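Local atomic coordinates of 2-CYS peroxiredoxin (Plasmodium yoelii, PDB entry 2H01), a protein that probably reduces hydrogen peroxide and organic hydroperoxides to water and alcohols as a thiol-dependent peroxidase of the peroxiredoxin family. Residues D59-R64 against E149-I154; A53-L58 against I95-I100. All coordinates share one frame; numbering follows the deposited sequence.

Contact 1 of 2, residues D59-R64 against E149-I154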
loop_
_atom_site.group_PDB
_atom_site.type_symbol
_atom_site.label_atom_id
_atom_site.label_comp_id
_atom_site.label_asym_id
_atom_site.label_seq_id
_atom_site.Cartn_x
_atom_site.Cartn_y
_atom_site.Cartn_z
ATOM N N ASP A 59 9.302 -7.070 -7.883
ATOM C CA ASP A 59 9.674 -8.476 -7.769
ATOM C C ASP A 59 9.916 -8.937 -6.335
ATOM O O ASP A 59 9.537 -10.051 -5.977
ATOM C CB ASP A 59 10.897 -8.781 -8.634
ATOM C CG ASP A 59 10.556 -8.839 -10.115
ATOM O OD1 ASP A 59 9.470 -9.374 -10.445
ATOM O OD2 ASP A 59 11.372 -8.367 -10.941
ATOM N N SER A 60 10.546 -8.097 -5.520
ATOM C CA SER A 60 10.787 -8.442 -4.118
ATOM C C SER A 60 9.453 -8.701 -3.410
ATOM O O SER A 60 9.360 -9.579 -2.545
ATOM C CB SER A 60 11.533 -7.312 -3.397
ATOM O OG SER A 60 12.897 -7.270 -3.766
ATOM N N PHE A 61 8.426 -7.927 -3.769
ATOM C CA PHE A 61 7.091 -8.092 -3.177
ATOM C C PHE A 61 6.391 -9.350 -3.673
ATOM O O PHE A 61 5.785 -10.077 -2.887
ATOM C CB PHE A 61 6.207 -6.873 -3.457
ATOM C CG PHE A 61 6.584 -5.667 -2.658
ATOM C CD1 PHE A 61 7.350 -4.657 -3.216
ATOM C CD2 PHE A 61 6.248 -5.585 -1.311
ATOM C CE1 PHE A 61 7.786 -3.584 -2.444
ATOM C CE2 PHE A 61 6.680 -4.516 -0.530
ATOM C CZ PHE A 61 7.453 -3.514 -1.096
ATOM N N LYS A 62 6.477 -9.621 -4.969
ATOM C CA LYS A 62 5.845 -10.818 -5.506
ATOM C C LYS A 62 6.465 -12.071 -4.882
ATOM O O LYS A 62 5.762 -13.020 -4.550
ATOM C CB LYS A 62 5.994 -10.879 -7.037
ATOM C CG LYS A 62 5.129 -9.882 -7.786
ATOM C CD LYS A 62 5.266 -10.011 -9.306
ATOM C CE LYS A 62 4.398 -8.965 -10.018
ATOM N NZ LYS A 62 4.542 -9.006 -11.499
ATOM N N GLU A 63 7.787 -12.061 -4.729
ATOM C CA GLU A 63 8.512 -13.195 -4.156
ATOM C C GLU A 63 8.033 -13.506 -2.749
ATOM O O GLU A 63 8.099 -14.655 -2.303
ATOM C CB GLU A 63 10.022 -12.907 -4.133
ATOM C CG GLU A 63 10.656 -12.858 -5.514
ATOM C CD GLU A 63 12.027 -12.198 -5.534
ATOM O OE1 GLU A 63 12.457 -11.652 -4.491
ATOM O OE2 GLU A 63 12.669 -12.210 -6.608
ATOM N N ARG A 64 7.547 -12.483 -2.051
ATOM C CA ARG A 64 7.072 -12.661 -0.681
ATOM C C ARG A 64 5.563 -12.726 -0.649
ATOM O O ARG A 64 4.942 -12.618 0.412
ATOM C CB ARG A 64 7.593 -11.518 0.206
ATOM C CG ARG A 64 9.122 -11.432 0.204
ATOM C CD ARG A 64 9.648 -10.251 1.005
ATOM N NE ARG A 64 11.094 -10.369 1.223
ATOM C CZ ARG A 64 12.030 -10.183 0.289
ATOM N NH1 ARG A 64 11.697 -9.857 -0.952
ATOM N NH2 ARG A 64 13.310 -10.338 0.600
ATOM N N GLU A 149 13.106 -1.163 4.674
ATOM C CA GLU A 149 12.421 -1.408 5.943
ATOM C C GLU A 149 11.106 -2.164 5.795
ATOM O O GLU A 149 10.815 -3.060 6.573
ATOM C CB GLU A 149 12.173 -0.121 6.723
ATOM C CG GLU A 149 13.371 0.777 6.869
ATOM C CD GLU A 149 14.573 0.066 7.440
ATOM O OE1 GLU A 149 15.701 0.408 7.032
ATOM O OE2 GLU A 149 14.392 -0.821 8.288
ATOM N N ILE A 150 10.320 -1.776 4.797
ATOM C CA ILE A 150 9.052 -2.415 4.535
ATOM C C ILE A 150 9.202 -3.915 4.273
ATOM O O ILE A 150 8.554 -4.720 4.906
ATOM C CB ILE A 150 8.330 -1.730 3.393
ATOM C CG1 ILE A 150 7.776 -0.395 3.852
ATOM C CG2 ILE A 150 7.194 -2.579 2.882
ATOM C CD1 ILE A 150 7.365 0.507 2.728
ATOM N N LEU A 151 10.086 -4.260 3.347
ATOM C CA LEU A 151 10.398 -5.650 3.015
ATOM C C LEU A 151 10.926 -6.427 4.212
ATOM O O LEU A 151 10.720 -7.632 4.325
ATOM C CB LEU A 151 11.415 -5.687 1.885
ATOM C CG LEU A 151 10.838 -5.150 0.587
ATOM C CD1 LEU A 151 11.954 -4.803 -0.404
ATOM C CD2 LEU A 151 9.884 -6.209 0.033
ATOM N N ARG A 152 11.597 -5.709 5.097
ATOM C CA ARG A 152 12.169 -6.235 6.327
ATOM C C ARG A 152 11.057 -6.580 7.327
ATOM O O ARG A 152 11.151 -7.573 8.047
ATOM C CB ARG A 152 13.077 -5.161 6.916
ATOM C CG ARG A 152 14.124 -5.618 7.889
ATOM C CD ARG A 152 15.349 -4.762 7.610
ATOM N NE ARG A 152 15.716 -4.928 6.206
ATOM C CZ ARG A 152 16.210 -3.972 5.422
ATOM N NH1 ARG A 152 16.420 -2.744 5.899
ATOM N NH2 ARG A 152 16.457 -4.239 4.140
ATOM N N LEU A 153 10.026 -5.740 7.388
ATOM C CA LEU A 153 8.899 -5.965 8.300
ATOM C C LEU A 153 8.107 -7.165 7.795
ATOM O O LEU A 153 7.670 -8.015 8.572
ATOM C CB LEU A 153 7.993 -4.726 8.364
ATOM C CG LEU A 153 8.665 -3.536 9.057
ATOM C CD1 LEU A 153 7.777 -2.301 8.982
ATOM C CD2 LEU A 153 8.979 -3.916 10.516
ATOM N N ILE A 154 7.778 -7.186 6.516
ATOM C CA ILE A 154 7.336 -8.408 5.854
ATOM C C ILE A 154 8.309 -9.556 6.107
ATOM O O ILE A 154 7.932 -10.648 6.489
ATOM C CB ILE A 154 7.178 -8.175 4.339
ATOM C CG1 ILE A 154 6.377 -6.898 4.078
ATOM C CG2 ILE A 154 6.509 -9.373 3.684
ATOM C CD1 ILE A 154 6.428 -6.429 2.641
#
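Arg64 NH1 donates to Ser60 O at 2.8 Å, and the same guanidinium forms a salt bridge through NE with Asp155, so the group is tied both to a carbonyl of the helix it follows and to helix 147-163. The contact joins helices 58-63 and 147-163 of the thioredoxin fold; their short segments run nearly parallel, 6° apart, with axes 11.1 Å from each other. Ser60 O lies close to the guanidinium plane, yet its carbonyl is met well to the side, with a C=O...NH1 angle of 114°. The Arg64 chain is extended from CG to NE, and its CD passes 4.2 Å from Leu151 CD2. That methyl also sits over one face of the buried Phe61 ring, a CH-pi contact 3.8 Å from the centroid, and so faces both the aromatic ring and the arginine. The other Leu151 branch, CD1, lies against Ser60 CB. The edge of the Phe61 ring meets Ile150 CG2, which lies near the ring plane. Phe61 also touches Val66 and Leu68 of strand 66-72, while Ile150 and Ile154 rest on Phe124 and Leu126 of strand 119-127. Both helices thus pack on the central sheet as well as on each other. Ile154 completes the apolar side of the contact, its side chain crossing that of Phe61 at about a right angle, with CD1 3.7 Å from Phe61 CE2.

Contact 2 of 2, residues A53-L58 against I95-I100; sequences ALDKAL and IKHTLI
This is a side-chain-to-backbone hydrogen bond backed by apolar packing: near the C-terminal end of helix 49-56, the side chain of Asp55 accepts a backbone N-H from the turn leading into strand 98-101 of the thioredoxin-fold sheet. Lys96 N reaches Asp55 OD1 at 2.7 Å in an almost straight bond (170°). The donor comes from above the carboxylate plane. With CG anti to its backbone N (chi1 -170°), the Asp55 carboxyl carbon is carried toward the turn, where it lies 3.6 Å from Ile95 CB. The His97 ring presents its edge to the aspartate, with CD2 3.1 Å from Asp55 OD1 and the ring turned 43° from the carboxylate. Leu58, from the start of the next helix, crosses the Lys96 side chain at about a right angle: CD2 touches Lys96 CB at 3.9 Å, and CD1 lies against His97 CB. The His97 side chain also touches Leu68 of strand 66-72, while Ile95 O accepts a hydrogen bond from Lys83 NZ. Asp55 OD1 thus accepts the amide N-H and also lies against the CD2 edge, a short contact that may be weakly favourable electrostatically. With His97 NE2 4.1 Å from OD1, the carboxylate's negative charge would probably favour a protonated ring, though the structure does not establish its protonation state.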
loop_
_atom_site.group_PDB
_atom_site.type_symbol
_atom_site.label_atom_id
_atom_site.label_comp_id
_atom_site.label_asym_id
_atom_site.label_seq_id
_atom_site.Cartn_x
_atom_site.Cartn_y
_atom_site.Cartn_z
ATOM N N ALA A 53 9.857 3.975 -6.205
ATOM C CA ALA A 53 10.691 3.122 -5.356
ATOM C C ALA A 53 10.028 1.753 -5.155
ATOM O O ALA A 53 10.702 0.728 -5.170
ATOM C CB ALA A 53 10.926 3.784 -4.015
ATOM N N LEU A 54 8.709 1.740 -4.964
ATOM C CA LEU A 54 7.997 0.481 -4.766
ATOM C C LEU A 54 7.926 -0.346 -6.047
ATOM O O LEU A 54 8.220 -1.548 -6.033
ATOM C CB LEU A 54 6.575 0.730 -4.246
ATOM C CG LEU A 54 6.454 1.358 -2.858
ATOM C CD1 LEU A 54 4.992 1.631 -2.553
ATOM C CD2 LEU A 54 7.063 0.431 -1.805
ATOM N N ASP A 55 7.539 0.292 -7.151
ATOM C CA ASP A 55 7.427 -0.426 -8.416
ATOM C C ASP A 55 8.767 -1.010 -8.850
ATOM O O ASP A 55 8.820 -2.090 -9.448
ATOM C CB ASP A 55 6.897 0.471 -9.531
ATOM C CG ASP A 55 6.540 -0.323 -10.776
ATOM O OD1 ASP A 55 5.602 -1.149 -10.705
ATOM O OD2 ASP A 55 7.198 -0.142 -11.819
ATOM N N LYS A 56 9.844 -0.284 -8.564
ATOM C CA LYS A 56 11.173 -0.766 -8.917
ATOM C C LYS A 56 11.510 -2.005 -8.091
ATOM O O LYS A 56 12.355 -2.795 -8.473
ATOM C CB LYS A 56 12.226 0.321 -8.685
ATOM C CG LYS A 56 12.514 1.167 -9.919
ATOM C CD LYS A 56 13.435 2.328 -9.549
ATOM C CE LYS A 56 13.694 3.237 -10.739
ATOM N NZ LYS A 56 14.313 4.520 -10.296
ATOM N N ALA A 57 10.837 -2.174 -6.958
ATOM C CA ALA A 57 11.080 -3.327 -6.101
ATOM C C ALA A 57 9.942 -4.355 -6.194
ATOM O O ALA A 57 9.865 -5.273 -5.388
ATOM C CB ALA A 57 11.246 -2.865 -4.670
ATOM N N LEU A 58 9.072 -4.208 -7.184
ATOM C CA LEU A 58 7.948 -5.122 -7.328
ATOM C C LEU A 58 8.300 -6.593 -7.157
ATOM O O LEU A 58 7.663 -7.297 -6.375
ATOM C CB LEU A 58 7.262 -4.935 -8.681
ATOM C CG LEU A 58 5.980 -5.760 -8.845
ATOM C CD1 LEU A 58 4.957 -5.349 -7.787
ATOM C CD2 LEU A 58 5.413 -5.548 -10.233
ATOM N N ILE A 95 4.124 1.872 -14.570
ATOM C CA ILE A 95 4.266 1.032 -13.397
ATOM C C ILE A 95 3.419 -0.222 -13.492
ATOM O O ILE A 95 2.389 -0.261 -14.150
ATOM C CB ILE A 95 3.950 1.794 -12.113
ATOM C CG1 ILE A 95 2.464 2.160 -12.055
ATOM C CG2 ILE A 95 4.830 2.982 -11.984
ATOM C CD1 ILE A 95 1.918 2.242 -10.684
ATOM N N LYS A 96 3.878 -1.263 -12.834
ATOM C CA LYS A 96 3.403 -2.581 -13.150
ATOM C C LYS A 96 2.483 -3.142 -12.068
ATOM O O LYS A 96 1.954 -4.236 -12.189
ATOM C CB LYS A 96 4.568 -3.490 -13.494
ATOM C CG LYS A 96 5.074 -3.277 -14.898
ATOM C CD LYS A 96 3.939 -3.384 -15.903
ATOM C CE LYS A 96 4.270 -2.749 -17.253
ATOM N NZ LYS A 96 5.340 -3.414 -18.022
ATOM N N HIS A 97 2.257 -2.350 -11.032
ATOM C CA HIS A 97 1.360 -2.759 -9.951
ATOM C C HIS A 97 0.117 -1.859 -9.994
ATOM O O HIS A 97 0.148 -0.784 -10.583
ATOM C CB HIS A 97 2.063 -2.683 -8.587
ATOM C CG HIS A 97 2.467 -1.303 -8.169
ATOM N ND1 HIS A 97 1.627 -0.461 -7.474
ATOM C CD2 HIS A 97 3.644 -0.645 -8.291
ATOM C CE1 HIS A 97 2.271 0.653 -7.177
ATOM N NE2 HIS A 97 3.497 0.566 -7.661
ATOM N N THR A 98 -0.974 -2.288 -9.377
ATOM C CA THR A 98 -2.204 -1.512 -9.436
ATOM C C THR A 98 -2.333 -0.263 -8.570
ATOM O O THR A 98 -1.812 -0.185 -7.463
ATOM C CB THR A 98 -3.457 -2.430 -9.210
ATOM O OG1 THR A 98 -4.389 -1.784 -8.329
ATOM C CG2 THR A 98 -3.060 -3.776 -8.659
ATOM N N LEU A 99 -3.012 0.736 -9.125
ATOM C CA LEU A 99 -3.274 1.987 -8.427
ATOM C C LEU A 99 -4.794 2.051 -8.252
ATOM O O LEU A 99 -5.541 1.850 -9.209
ATOM C CB LEU A 99 -2.790 3.179 -9.260
ATOM C CG LEU A 99 -1.280 3.300 -9.529
ATOM C CD1 LEU A 99 -1.008 4.529 -10.392
ATOM C CD2 LEU A 99 -0.523 3.412 -8.213
ATOM N N ILE A 100 -5.308 2.407 -7.279
ATOM C CA ILE A 100 -6.754 2.484 -7.108
ATOM C C ILE A 100 -7.206 3.920 -6.867
ATOM O O ILE A 100 -6.410 4.763 -6.412
ATOM C CB ILE A 100 -7.209 1.583 -5.944
ATOM C CG1 ILE A 100 -6.532 2.014 -4.641
ATOM C CG2 ILE A 100 -6.906 0.124 -6.249
ATOM C CD1 ILE A 100 -7.097 1.341 -3.409
#

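In the fold
Residues 53-58 and 59-64 follow one another directly, so the chain passes from contact 2 into contact 1 as helix 49-56 gives way to helix 58-63. The two centres are 13 Å apart, yet the packing is continuous: Phe61 CZ lies 4.0 Å from Leu54 CD2. Leu54 also touches Val147, at the start of the helix that carries the second half of contact 1. The two consecutive helices thus meet both helix 147-163 and the turn before strand 98-101. Both contacts lie away from Cys47, the predicted peroxidatic cysteine, although helix 49-56 begins just two residues after it in sequence.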